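Side-chain contacts in hypothetical protein (Bacteroides fragilis, PDB 4I17), which is of unknown function but, as an exported protein built of TPR repeats, probably serves as a scaffold for binding other proteins: residues Pro211-Thr214 with Glu215-Gln218; Ala155-Ser158 with Leu159-Phe163; Tyr30-Tyr33 with Leu34-Asn38. One frame throughout, in Å; residues are numbered along the deposited sequence. Where two conformers were deposited one is given.

Interaction 1: Pro211-Thr214 with Glu215-Gln218; sequences PNRT and EIKQ. With SO4 (sulfate ion), chain B.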
ATOM      1  N   PRO A 211     -19.552  -9.593  -8.265  1.00 20.10           N
ATOM      2  CA  PRO A 211     -20.275 -10.815  -8.680  1.00 20.68           C
ATOM      3  C   PRO A 211     -19.723 -11.426  -9.976  1.00 24.39           C
ATOM      4  O   PRO A 211     -19.944 -12.599 -10.214  1.00 26.07           O
ATOM      5  CB  PRO A 211     -21.732 -10.357  -8.842  1.00 23.42           C
ATOM      6  CG  PRO A 211     -21.799  -8.972  -8.385  1.00 27.13           C
ATOM      7  CD  PRO A 211     -20.435  -8.408  -8.224  1.00 21.81           C
ATOM      8  N   ASN A 212     -18.942 -10.669 -10.768  1.00 20.91           N
ATOM      9  CA  ASN A 212     -18.347 -11.206 -12.013  1.00 21.81           C
ATOM     10  C   ASN A 212     -17.161 -12.130 -11.747  1.00 24.89           C
ATOM     11  O   ASN A 212     -16.696 -12.803 -12.666  1.00 27.13           O
ATOM     12  CB  ASN A 212     -17.856 -10.048 -12.887  1.00 22.28           C
ATOM     13  CG  ASN A 212     -16.866  -9.188 -12.144  1.00 39.89           C
ATOM     14  OD1 ASN A 212     -17.184  -8.567 -11.110  1.00 36.65           O
ATOM     15  ND2 ASN A 212     -15.641  -9.175 -12.614  1.00 39.30           N
ATOM     16  N   ARG A 213     -16.622 -12.125 -10.515  1.00 19.62           N
ATOM     17  CA  ARG A 213     -15.436 -12.933 -10.180  1.00 18.28           C
ATOM     18  C   ARG A 213     -15.903 -14.327  -9.777  1.00 21.84           C
ATOM     19  O   ARG A 213     -16.027 -14.635  -8.594  1.00 21.07           O
ATOM     20  CB  ARG A 213     -14.634 -12.248  -9.066  1.00 18.89           C
ATOM     21  CG  ARG A 213     -14.046 -10.880  -9.423  1.00 23.76           C
ATOM     22  CD  ARG A 213     -12.795 -10.947 -10.290  1.00 24.11           C
ATOM     23  NE  ARG A 213     -11.668 -11.632  -9.639  1.00 24.16           N
ATOM     24  CZ  ARG A 213     -10.896 -11.083  -8.708  1.00 32.17           C
ATOM     25  NH1 ARG A 213     -11.141  -9.853  -8.272  1.00 24.61           N
ATOM     26  NH2 ARG A 213      -9.882 -11.765  -8.195  1.00 21.72           N
ATOM     27  N   THR A 214     -16.242 -15.157 -10.773  1.00 19.24           N
ATOM     28  CA  THR A 214     -16.853 -16.474 -10.514  1.00 18.81           C
ATOM     29  C   THR A 214     -15.987 -17.418  -9.699  1.00 22.00           C
ATOM     30  O   THR A 214     -16.537 -18.253  -8.964  1.00 19.71           O
ATOM     31  CB  THR A 214     -17.268 -17.134 -11.821  1.00 27.16           C
ATOM     32  OG1 THR A 214     -16.138 -17.189 -12.680  1.00 25.75           O
ATOM     33  CG2 THR A 214     -18.424 -16.389 -12.507  1.00 26.68           C
ATOM     34  N   GLU A 215     -14.655 -17.256  -9.743  1.00 17.96           N
ATOM     35  CA  GLU A 215     -13.793 -18.137  -8.947  1.00 19.34           C
ATOM     36  C   GLU A 215     -13.955 -17.870  -7.453  1.00 21.32           C
ATOM     37  O   GLU A 215     -13.790 -18.781  -6.668  1.00 19.80           O
ATOM     38  CB  GLU A 215     -12.317 -17.971  -9.346  1.00 21.96           C
ATOM     39  CG  GLU A 215     -12.003 -18.647 -10.676  1.00 36.09           C
ATOM     40  CD  GLU A 215     -10.732 -18.245 -11.400  1.00 57.84           C
ATOM     41  OE1 GLU A 215      -9.704 -17.990 -10.728  1.00 51.80           O
ATOM     42  OE2 GLU A 215     -10.742 -18.273 -12.653  1.00 42.88           O
ATOM     43  N   ILE A 216     -14.303 -16.629  -7.056  1.00 18.95           N
ATOM     44  CA  ILE A 216     -14.504 -16.337  -5.634  1.00 17.78           C
ATOM     45  C   ILE A 216     -15.745 -17.071  -5.138  1.00 19.77           C
ATOM     46  O   ILE A 216     -15.711 -17.656  -4.067  1.00 19.30           O
ATOM     47  CB  ILE A 216     -14.612 -14.824  -5.353  1.00 20.17           C
ATOM     48  CG1 ILE A 216     -13.430 -14.059  -5.975  1.00 20.27           C
ATOM     49  CG2 ILE A 216     -14.688 -14.594  -3.839  1.00 19.23           C
ATOM     50  CD1 ILE A 216     -13.435 -12.529  -5.715  1.00 20.20           C
ATOM     51  N   LYS A 217     -16.808 -17.092  -5.946  1.00 18.31           N
ATOM     52  CA  LYS A 217     -18.044 -17.799  -5.588  1.00 18.69           C
ATOM     53  C   LYS A 217     -17.746 -19.294  -5.460  1.00 20.83           C
ATOM     54  O   LYS A 217     -18.202 -19.957  -4.517  1.00 19.56           O
ATOM     55  CB  LYS A 217     -19.135 -17.511  -6.649  1.00 22.06           C
ATOM     56  CG  LYS A 217     -20.500 -18.147  -6.366  1.00 32.62           C
ATOM     57  CD  LYS A 217     -21.301 -17.448  -5.280  1.00 34.50           C
ATOM     58  CE  LYS A 217     -22.448 -18.335  -4.838  1.00 44.87           C
ATOM     59  NZ  LYS A 217     -23.291 -17.678  -3.814  1.00 56.38           N
ATOM     60  N   GLN A 218     -16.943 -19.831  -6.389  1.00 18.60           N
ATOM     61  CA  GLN A 218     -16.591 -21.254  -6.350  0.50 18.35           C
ATOM     62  C   GLN A 218     -15.810 -21.569  -5.080  1.00 20.95           C
ATOM     63  O   GLN A 218     -16.062 -22.585  -4.427  1.00 21.80           O
ATOM     64  CB  GLN A 218     -15.792 -21.629  -7.597  0.50 20.12           C
ATOM     65  CG  GLN A 218     -16.668 -21.781  -8.824  0.50 21.27           C
ATOM     66  CD  GLN A 218     -17.225 -23.178  -9.010  0.50 37.70           C
ATOM     67  OE1 GLN A 218     -18.435 -23.403  -9.098  0.50 29.08           O
ATOM     68  NE2 GLN A 218     -16.346 -24.149  -9.133  0.50 34.88           N
TER
HETATM   69  S   SO4 B 301     -12.257  -7.235 -12.488  1.00 68.44           S
HETATM   70  O1  SO4 B 301     -11.339  -7.467 -11.384  1.00 68.50           O
HETATM   71  O2  SO4 B 301     -11.839  -6.042 -13.223  1.00 70.94           O
HETATM   72  O3  SO4 B 301     -12.266  -8.378 -13.395  1.00 66.74           O
HETATM   73  O4  SO4 B 301     -13.594  -7.038 -11.939  1.00 68.95           O
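Thr-214 O accepts the shortest bond of this helix start, from Gln-218 N at 3.0 Å, while Ile-216 N reaches back three residues, 3.1 Å, to Arg-213 O. With Arg-213 at the N-cap position and at the centre of an inverse gamma turn, the pair illustrates how a tight turn passes into the first turn of an α-helix, here helix 214-224. The Thr-214 bond is the straighter of the two (157° at the hydrogen); at Arg-213 the donor stands well above the carbonyl plane and the angle falls to 140°.

The Arg-213 chain bends at both chi2 and chi3, which folds its guanidinium back so that one face lies under Ile-216 CD1, 4.2 Å from the plane and over its centre; the same methyl packs on Arg-213 CB at 3.6 Å. The charge itself is answered by helix 149-174, where Asp-154 forms a salt bridge with Arg-213 NH2, and Ile-216 packs on Thr-153 and Tyr-157 of that helix and on Leu-203, Ala-206 and Val-207 of helix 182-209. A sulfate, probably from the crystallisation liquor and also bonded to Lys-150, takes a hydrogen bond through O4 from Asn-212 ND2 at 3.0 Å.

Interaction 2: Ala155-Ser158 with Leu159-Phe163; sequences ALYS and LGVLF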
ATOM      1  N   ALA A 155      -8.548  -7.915  -1.427  1.00 18.74           N
ATOM      2  CA  ALA A 155      -8.091  -8.023  -0.029  1.00 17.52           C
ATOM      3  C   ALA A 155      -9.019  -9.027   0.701  1.00 18.58           C
ATOM      4  O   ALA A 155      -8.541  -9.854   1.487  1.00 16.79           O
ATOM      5  CB  ALA A 155      -8.129  -6.658   0.640  1.00 19.49           C
ATOM      6  N   LEU A 156     -10.341  -8.971   0.428  1.00 14.12           N
ATOM      7  CA  LEU A 156     -11.320  -9.908   1.043  1.00 13.62           C
ATOM      8  C   LEU A 156     -11.120 -11.310   0.535  1.00 17.68           C
ATOM      9  O   LEU A 156     -11.214 -12.263   1.310  1.00 16.17           O
ATOM     10  CB  LEU A 156     -12.752  -9.432   0.756  1.00 13.39           C
ATOM     11  CG  LEU A 156     -13.124  -8.152   1.465  1.00 17.30           C
ATOM     12  CD1 LEU A 156     -14.375  -7.562   0.872  1.00 17.94           C
ATOM     13  CD2 LEU A 156     -13.301  -8.354   2.969  1.00 18.03           C
ATOM     14  N   TYR A 157     -10.831 -11.461  -0.774  1.00 15.52           N
ATOM     15  CA  TYR A 157     -10.565 -12.787  -1.331  1.00 15.01           C
ATOM     16  C   TYR A 157      -9.276 -13.385  -0.688  1.00 16.34           C
ATOM     17  O   TYR A 157      -9.258 -14.580  -0.327  1.00 16.69           O
ATOM     18  CB  TYR A 157     -10.417 -12.601  -2.848  1.00 15.85           C
ATOM     19  CG  TYR A 157     -10.266 -13.812  -3.744  1.00 18.49           C
ATOM     20  CD1 TYR A 157     -10.511 -15.104  -3.269  1.00 19.50           C
ATOM     21  CD2 TYR A 157      -9.946 -13.664  -5.091  1.00 21.72           C
ATOM     22  CE1 TYR A 157     -10.368 -16.217  -4.105  1.00 20.21           C
ATOM     23  CE2 TYR A 157      -9.802 -14.762  -5.926  1.00 23.02           C
ATOM     24  CZ  TYR A 157     -10.037 -16.034  -5.434  1.00 26.05           C
ATOM     25  OH  TYR A 157      -9.932 -17.075  -6.306  1.00 25.48           O
ATOM     26  N   SER A 158      -8.230 -12.552  -0.480  1.00 13.38           N
ATOM     27  CA  SER A 158      -6.982 -12.996   0.176  1.00 13.99           C
ATOM     28  C   SER A 158      -7.286 -13.436   1.617  1.00 16.47           C
ATOM     29  O   SER A 158      -6.779 -14.459   2.039  1.00 14.60           O
ATOM     30  CB  SER A 158      -5.964 -11.859   0.187  1.00 18.11           C
ATOM     31  OG  SER A 158      -5.530 -11.574  -1.136  1.00 21.81           O
ATOM     32  N   LEU A 159      -8.190 -12.711   2.326  1.00 14.26           N
ATOM     33  CA  LEU A 159      -8.595 -13.091   3.701  1.00 13.74           C
ATOM     34  C   LEU A 159      -9.360 -14.402   3.682  1.00 17.87           C
ATOM     35  O   LEU A 159      -9.165 -15.240   4.564  1.00 17.38           O
ATOM     36  CB  LEU A 159      -9.442 -11.974   4.312  1.00 14.89           C
ATOM     37  CG  LEU A 159      -8.595 -10.774   4.782  1.00 18.02           C
ATOM     38  CD1 LEU A 159      -9.421  -9.502   4.827  1.00 19.11           C
ATOM     39  CD2 LEU A 159      -7.950 -11.074   6.158  1.00 16.64           C
ATOM     40  N   GLY A 160     -10.218 -14.587   2.694  1.00 15.17           N
ATOM     41  CA  GLY A 160     -10.963 -15.846   2.549  1.00 14.89           C
ATOM     42  C   GLY A 160     -10.041 -17.028   2.347  1.00 17.57           C
ATOM     43  O   GLY A 160     -10.186 -18.063   3.016  1.00 15.96           O
ATOM     44  N   VAL A 161      -9.039 -16.878   1.456  1.00 14.28           N
ATOM     45  CA  VAL A 161      -8.082 -17.971   1.211  1.00 15.54           C
ATOM     46  C   VAL A 161      -7.237 -18.235   2.476  1.00 18.16           C
ATOM     47  O   VAL A 161      -6.939 -19.407   2.806  1.00 16.60           O
ATOM     48  CB  VAL A 161      -7.177 -17.631   0.004  1.00 19.65           C
ATOM     49  CG1 VAL A 161      -6.027 -18.634  -0.113  1.00 20.36           C
ATOM     50  CG2 VAL A 161      -7.994 -17.586  -1.294  1.00 19.46           C
ATOM     51  N   LEU A 162      -6.778 -17.152   3.127  1.00 14.70           N
ATOM     52  CA  LEU A 162      -5.956 -17.273   4.357  1.00 14.18           C
ATOM     53  C   LEU A 162      -6.683 -18.155   5.375  1.00 18.18           C
ATOM     54  O   LEU A 162      -6.099 -19.105   5.942  1.00 16.46           O
ATOM     55  CB  LEU A 162      -5.734 -15.860   4.939  1.00 14.29           C
ATOM     56  CG  LEU A 162      -5.090 -15.779   6.344  1.00 18.94           C
ATOM     57  CD1 LEU A 162      -3.596 -16.121   6.276  1.00 21.31           C
ATOM     58  CD2 LEU A 162      -5.222 -14.343   6.899  1.00 20.39           C
ATOM     59  N   PHE A 163      -7.952 -17.808   5.664  1.00 14.98           N
ATOM     60  CA  PHE A 163      -8.717 -18.596   6.676  1.00 14.69           C
ATOM     61  C   PHE A 163      -9.149 -19.976   6.178  1.00 17.58           C
ATOM     62  O   PHE A 163      -9.188 -20.910   6.981  1.00 16.45           O
ATOM     63  CB  PHE A 163      -9.902 -17.773   7.222  1.00 16.50           C
ATOM     64  CG  PHE A 163      -9.311 -16.782   8.213  1.00 19.34           C
ATOM     65  CD1 PHE A 163      -8.836 -17.212   9.453  1.00 24.30           C
ATOM     66  CD2 PHE A 163      -9.108 -15.453   7.857  1.00 20.42           C
ATOM     67  CE1 PHE A 163      -8.193 -16.328  10.324  1.00 25.12           C
ATOM     68  CE2 PHE A 163      -8.509 -14.552   8.758  1.00 24.81           C
ATOM     69  CZ  PHE A 163      -8.048 -15.003   9.980  1.00 24.16           C
TER
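Tyr-157 and Val-161 make the nearest side-chain meeting here, one helical turn apart: CG2 of the valine lies 3.9 Å from CE1 of the ring, approaching it obliquely. Val-161 turns CG2 beside its own nitrogen, back along the helix, where the methyl also rests on Tyr-157 O at 3.4 Å. One residue pair thus touches twice, through ring and carbonyl, while Val-161 N donates a hydrogen bond to Tyr-157 O at 2.9 Å.

On another side of the helix Leu-159 leans over the preceding turn. Its CG lies 3.4 Å from Ala-155 O, the oxygen that accepts the bond from Leu-159 N, and its CD1 comes only loosely up to Leu-156 CD2, at 4.5 Å. Gly-160 N bonds to Leu-156 O and Leu-162 N to Ser-158 O, which completes four consecutive i to i+4 bonds.

This regular ladder belongs to the long helix 149-174, in a fold where helices pack side by side as in the antiparallel hairpins of TPR proteins. Its neighbours sort the side chains by direction. Helix 214-224 receives Tyr-157, on Ile-216 and Met-219, and Val-161, also on Met-219; helix 182-209 meets Leu-156 at Leu-209 and Leu-159 at Tyr-202; helix 133-143 reaches Leu-159 and Ser-158 through Tyr-140.

Further out in this shell, Ser-158 keeps its hydroxyl within its own helix. With OG beside the backbone nitrogen (chi1 -68°), it is hydrogen-bonded to Asp-154 O, one turn back. Asp-154 is the residue that also pairs with Arg-213, whose side chain lies against the Tyr-157 ring.

Interaction 3: Tyr30-Tyr33 with Leu34-Asn38; sequences YSEY and LKLTN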
ATOM      1  N   TYR A  30      17.145  25.186  -8.926  1.00 17.11           N
ATOM      2  CA  TYR A  30      15.854  25.294  -8.251  1.00 16.41           C
ATOM      3  C   TYR A  30      16.036  25.374  -6.748  1.00 20.82           C
ATOM      4  O   TYR A  30      15.291  26.103  -6.100  1.00 20.26           O
ATOM      5  CB  TYR A  30      14.959  24.092  -8.567  1.00 17.14           C
ATOM      6  CG  TYR A  30      14.404  23.994  -9.970  1.00 19.21           C
ATOM      7  CD1 TYR A  30      14.137  25.133 -10.722  1.00 20.66           C
ATOM      8  CD2 TYR A  30      14.078  22.757 -10.521  1.00 20.07           C
ATOM      9  CE1 TYR A  30      13.529  25.046 -11.973  1.00 21.13           C
ATOM     10  CE2 TYR A  30      13.490  22.658 -11.779  1.00 20.25           C
ATOM     11  CZ  TYR A  30      13.245  23.797 -12.510  1.00 21.96           C
ATOM     12  OH  TYR A  30      12.641  23.681 -13.726  1.00 26.48           O
ATOM     13  N   SER A  31      16.933  24.550  -6.168  1.00 18.62           N
ATOM     14  CA  SER A  31      17.084  24.580  -4.702  1.00 19.82           C
ATOM     15  C   SER A  31      17.566  25.958  -4.234  1.00 21.99           C
ATOM     16  O   SER A  31      17.051  26.467  -3.244  1.00 21.89           O
ATOM     17  CB  SER A  31      18.020  23.490  -4.197  1.00 22.50           C
ATOM     18  OG  SER A  31      19.288  23.616  -4.808  1.00 27.26           O
ATOM     19  N   GLU A  32      18.465  26.588  -4.995  1.00 19.57           N
ATOM     20  CA  GLU A  32      18.959  27.930  -4.665  1.00 20.58           C
ATOM     21  C   GLU A  32      17.843  28.954  -4.835  1.00 24.20           C
ATOM     22  O   GLU A  32      17.661  29.797  -3.972  1.00 24.46           O
ATOM     23  CB  GLU A  32      20.176  28.296  -5.533  1.00 23.32           C
ATOM     24  CG  GLU A  32      20.888  29.567  -5.072  1.00 35.65           C
ATOM     25  CD  GLU A  32      21.438  29.611  -3.651  1.00 70.04           C
ATOM     26  OE1 GLU A  32      21.813  28.544  -3.109  1.00 70.75           O
ATOM     27  OE2 GLU A  32      21.531  30.729  -3.095  1.00 69.56           O
ATOM     28  N   TYR A  33      17.063  28.848  -5.913  1.00 19.92           N
ATOM     29  CA  TYR A  33      15.933  29.761  -6.149  1.00 20.22           C
ATOM     30  C   TYR A  33      14.929  29.684  -5.005  1.00 23.60           C
ATOM     31  O   TYR A  33      14.516  30.725  -4.488  1.00 23.28           O
ATOM     32  CB  TYR A  33      15.279  29.385  -7.482  1.00 20.92           C
ATOM     33  CG  TYR A  33      13.864  29.881  -7.638  1.00 23.94           C
ATOM     34  CD1 TYR A  33      13.601  31.212  -7.939  1.00 27.23           C
ATOM     35  CD2 TYR A  33      12.787  28.997  -7.583  1.00 25.74           C
ATOM     36  CE1 TYR A  33      12.293  31.668  -8.119  1.00 29.78           C
ATOM     37  CE2 TYR A  33      11.480  29.441  -7.760  1.00 27.72           C
ATOM     38  CZ  TYR A  33      11.240  30.772  -8.042  1.00 32.22           C
ATOM     39  OH  TYR A  33       9.954  31.191  -8.239  1.00 33.76           O
ATOM     40  N   LEU A  34      14.533  28.452  -4.598  1.00 19.89           N
ATOM     41  CA  LEU A  34      13.562  28.276  -3.511  1.00 19.55           C
ATOM     42  C   LEU A  34      14.101  28.797  -2.170  1.00 25.82           C
ATOM     43  O   LEU A  34      13.360  29.444  -1.439  1.00 26.97           O
ATOM     44  CB  LEU A  34      13.112  26.822  -3.391  1.00 18.07           C
ATOM     45  CG  LEU A  34      12.278  26.342  -4.599  1.00 20.86           C
ATOM     46  CD1 LEU A  34      12.241  24.803  -4.667  1.00 19.02           C
ATOM     47  CD2 LEU A  34      10.862  26.921  -4.558  1.00 23.74           C
ATOM     48  N   LYS A  35      15.369  28.561  -1.875  1.00 22.42           N
ATOM     49  CA  LYS A  35      16.008  29.103  -0.665  1.00 23.74           C
ATOM     50  C   LYS A  35      15.921  30.651  -0.635  1.00 26.82           C
ATOM     51  O   LYS A  35      15.592  31.226   0.393  1.00 26.33           O
ATOM     52  CB  LYS A  35      17.474  28.662  -0.620  1.00 27.01           C
ATOM     53  CG  LYS A  35      18.266  29.141   0.591  1.00 39.76           C
ATOM     54  CD  LYS A  35      19.748  28.870   0.380  1.00 48.87           C
ATOM     55  CE  LYS A  35      20.566  29.019   1.638  1.00 63.51           C
ATOM     56  NZ  LYS A  35      22.019  28.819   1.373  1.00 73.62           N
ATOM     57  N   LEU A  36      16.169  31.307  -1.766  1.00 22.15           N
ATOM     58  CA  LEU A  36      16.188  32.759  -1.850  1.00 22.86           C
ATOM     59  C   LEU A  36      14.803  33.435  -1.957  1.00 27.15           C
ATOM     60  O   LEU A  36      14.721  34.665  -1.809  1.00 27.82           O
ATOM     61  CB  LEU A  36      17.055  33.177  -3.040  1.00 23.05           C
ATOM     62  CG  LEU A  36      18.543  32.766  -2.977  1.00 27.36           C
ATOM     63  CD1 LEU A  36      19.240  33.031  -4.309  1.00 27.77           C
ATOM     64  CD2 LEU A  36      19.281  33.509  -1.850  1.00 29.68           C
ATOM     65  N   THR A  37      13.737  32.658  -2.172  1.00 23.91           N
ATOM     66  CA  THR A  37      12.363  33.169  -2.333  1.00 24.22           C
ATOM     67  C   THR A  37      11.399  32.582  -1.293  1.00 30.38           C
ATOM     68  O   THR A  37      10.194  32.467  -1.549  1.00 29.49           O
ATOM     69  CB  THR A  37      11.868  32.871  -3.739  1.00 29.97           C
ATOM     70  OG1 THR A  37      11.922  31.454  -3.917  1.00 27.89           O
ATOM     71  CG2 THR A  37      12.688  33.589  -4.815  1.00 26.79           C
ATOM     72  N   ASN A  38      11.936  32.186  -0.138  1.00 29.58           N
ATOM     73  CA  ASN A  38      11.188  31.661   1.011  1.00 31.29           C
ATOM     74  C   ASN A  38      10.320  30.433   0.673  1.00 35.37           C
ATOM     75  O   ASN A  38       9.292  30.225   1.314  1.00 35.76           O
ATOM     76  CB  ASN A  38      10.338  32.789   1.663  1.00 34.30           C
ATOM     77  CG  ASN A  38      11.144  33.785   2.481  1.00 57.70           C
ATOM     78  OD1 ASN A  38      12.139  33.439   3.140  1.00 53.11           O
ATOM     79  ND2 ASN A  38      10.722  35.049   2.480  1.00 45.79           N
TER
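Tyr-33 and Thr-37 meet twice at the end of helix 23-36, once through a hydrogen bond and once through packing. Thr-37 OG1 donates to Tyr-33 O at 2.8 Å from above the carbonyl plane, and OG1 of Thr-37 also sits 4.1 Å above the plane of the Tyr-33 ring, over its centre. Thr-37 holds OG1 between its backbone nitrogen and carbonyl carbon (chi1 59°), a rotation that also sets CG2 3.8 Å from Tyr-33 CE1. Elsewhere on the tyrosine ring, Tyr-33 CD2 touches Leu-34 CG at 4.0 Å.

Glu-32 bends at chi2 (59°), bringing its carboxylate across Leu-36: OE2 of Glu-32 lies 3.5 Å from Leu-36 CD1. Lys-35 stays extended beyond CG, passing CD near the glutamate, yet Lys-35 NZ remains 4.5 Å from Glu-32 OE1, beyond a salt bridge. Three backbone bonds, to the carbonyls of Tyr-30, Ser-31 and Glu-32, run up to this terminus.

Tyr-30 and Tyr-33 carry their hydroxyls out to Asn-15 and Asp-41, and their rings pack on helix 42-54, as neighbouring helices do in TPR arrays. Where the backbone ladder gives way to loop, a side-chain hydroxyl serves the carbonyl of Tyr-33, so the last turn is closed partly by side-chain chemistry, while Glu-32 and Lys-35 probably add no more than a longer-range attraction.

In the fold
From the N terminus the chain meets interaction 3 first, at the end of helix 23-36, then interaction 2 within helix 149-174, and last interaction 1, where the loop after helix 182-209 enters helix 214-224. Each joins adjoining segments, with side chains mostly about one turn apart, so none closes a long loop; the three lie in series, neither nested nor crossing. Interactions 1 and 2 have centres about 13 Å apart and touch: Ile-216 CG1 and Arg-213 NH2 each lie 3.6 Å from Tyr-157 CD2, joining helix 214-224 to helix 149-174. Interaction 3 sits across the chain's centre, about 50 Å from interaction 2 between centres, among the N-terminal helices.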